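Local coordinates for quinoline 2-oxidoreductase medium subunit (Pseudomonas putida, PDB 1T3Q), which binds FAD and, as the flavoprotein subunit of a molybdenum hydroxylase that oxidises quinoline, probably passes electrons through it, at residues 62-67 with 83-88. Sequence-based numbering, arbitrary orientation.
Sequences ISQSAG and DPTVAK
Ile62 carries most of this contact, laying one branch against the N-cap residue Asp83 and the other against the first turn of helix 84-89. Its ethyl arm meets Asp83 tip to tip, Ile62 CD1 lying 3.7 Å from the carboxylate carbon Asp83 CG. With CG2 anti to the backbone N (CG1 at chi1 -67°), the shorter branch turns to the helix itself. There Ile62 CG2 sits 4.0 Å from Val86 CG2, the two side chains crossing at about a right angle, and 4.1 Å from Thr85 CB. Further along the strand the touch is lighter: Thr85 CG2 comes within 4.2 Å of Gln64 CB, on the exposed side of the contact.

The polar part belongs to the helix start. Asp83 OD1 accepts from Val86 N through the anti lone pair at 2.9 Å, with an N-H...O angle of 163°. That capping bond helps to hold the turn of the carboxylate whose carbon Ile62 CD1 packs against. An alanine here would probably leave Val86 N without its capping acceptor and open a gap beside the end of Ile62.

The contact lies at the surface of the FAD-binding domain, the Ile62 side chain about 14 Å from the bound FAD. Strand 62-65 is an outer strand of a five-stranded antiparallel sheet, pairing with strand 68-72, whose Leu69 touches both Ile62 and Val86. Ile62 touches Arg79 and Val86 touches Asn80, both of helix 77-82, while Leu93 and Pro94 of helix 92-97 pack on Val86.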
loop_
_atom_site.group_PDB
_atom_site.type_symbol
_atom_site.label_atom_id
_atom_site.label_comp_id
_atom_site.label_asym_id
_atom_site.label_seq_id
_atom_site.Cartn_x
_atom_site.Cartn_y
_atom_site.Cartn_z
ATOM N N ILE C 62 7.400 11.163 52.529
ATOM C CA ILE C 62 8.629 10.670 53.131
ATOM C C ILE C 62 8.905 11.664 54.250
ATOM O O ILE C 62 8.875 12.873 54.025
ATOM C CB ILE C 62 9.826 10.700 52.157
ATOM C CG1 ILE C 62 9.619 9.696 51.021
ATOM C CG2 ILE C 62 11.112 10.379 52.914
ATOM C CD1 ILE C 62 10.784 9.645 50.041
ATOM N N SER C 63 9.155 11.163 55.455
ATOM C CA SER C 63 9.433 12.037 56.584
ATOM C C SER C 63 10.235 11.316 57.656
ATOM O O SER C 63 10.392 10.091 57.616
ATOM C CB SER C 63 8.124 12.559 57.183
ATOM O OG SER C 63 7.343 11.501 57.708
ATOM N N GLN C 64 10.750 12.086 58.608
ATOM C CA GLN C 64 11.530 11.529 59.704
ATOM C C GLN C 64 11.032 12.129 61.016
ATOM O O GLN C 64 10.608 13.285 61.058
ATOM C CB GLN C 64 13.014 11.848 59.519
ATOM C CG GLN C 64 13.549 12.893 60.484
ATOM C CD GLN C 64 15.020 13.160 60.291
ATOM O OE1 GLN C 64 15.436 13.675 59.256
ATOM N NE2 GLN C 64 15.824 12.804 61.288
ATOM N N SER C 65 11.082 11.343 62.085
ATOM C CA SER C 65 10.631 11.815 63.386
ATOM C C SER C 65 11.056 10.880 64.507
ATOM O O SER C 65 10.742 9.691 64.490
ATOM C CB SER C 65 9.108 11.958 63.397
ATOM O OG SER C 65 8.644 12.387 64.666
ATOM N N ALA C 66 11.776 11.434 65.477
ATOM C CA ALA C 66 12.241 10.677 66.630
ATOM C C ALA C 66 12.925 9.364 66.264
ATOM O O ALA C 66 12.419 8.293 66.592
ATOM C CB ALA C 66 11.067 10.396 67.567
ATOM N N GLY C 67 14.064 9.447 65.588
ATOM C CA GLY C 67 14.796 8.246 65.222
ATOM C C GLY C 67 14.165 7.268 64.240
ATOM O O GLY C 67 14.642 6.135 64.096
ATOM N N ASP C 83 16.109 10.394 47.320
ATOM C CA ASP C 83 15.609 11.361 48.292
ATOM C C ASP C 83 16.623 11.687 49.397
ATOM O O ASP C 83 17.214 10.790 49.998
ATOM C CB ASP C 83 14.305 10.856 48.909
ATOM C CG ASP C 83 13.763 11.794 49.965
ATOM O OD1 ASP C 83 14.195 11.685 51.131
ATOM O OD2 ASP C 83 12.917 12.649 49.627
ATOM N N PRO C 84 16.828 12.987 49.674
ATOM C CA PRO C 84 17.759 13.492 50.691
ATOM C C PRO C 84 17.486 12.957 52.095
ATOM O O PRO C 84 18.404 12.536 52.797
ATOM C CB PRO C 84 17.566 15.007 50.619
ATOM C CG PRO C 84 17.142 15.231 49.209
ATOM C CD PRO C 84 16.165 14.107 48.985
ATOM N N THR C 85 16.221 12.987 52.503
ATOM C CA THR C 85 15.843 12.509 53.825
ATOM C C THR C 85 16.241 11.051 54.002
ATOM O O THR C 85 16.897 10.694 54.977
ATOM C CB THR C 85 14.330 12.646 54.054
ATOM O OG1 THR C 85 13.948 14.014 53.889
ATOM C CG2 THR C 85 13.961 12.197 55.459
ATOM N N VAL C 86 15.842 10.207 53.057
ATOM C CA VAL C 86 16.178 8.794 53.126
ATOM C C VAL C 86 17.689 8.622 53.175
ATOM O O VAL C 86 18.214 7.859 53.984
ATOM C CB VAL C 86 15.643 8.030 51.898
ATOM C CG1 VAL C 86 16.181 6.609 51.902
ATOM C CG2 VAL C 86 14.123 8.026 51.912
ATOM N N ALA C 87 18.381 9.347 52.304
ATOM C CA ALA C 87 19.831 9.271 52.225
ATOM C C ALA C 87 20.528 9.557 53.554
ATOM O O ALA C 87 21.511 8.899 53.896
ATOM C CB ALA C 87 20.344 10.232 51.152
ATOM N N LYS C 88 20.022 10.525 54.309
ATOM C CA LYS C 88 20.655 10.867 55.577
ATOM C C LYS C 88 20.230 9.972 56.742
ATOM O O LYS C 88 21.019 9.715 57.653
ATOM C CB LYS C 88 20.388 12.337 55.926
#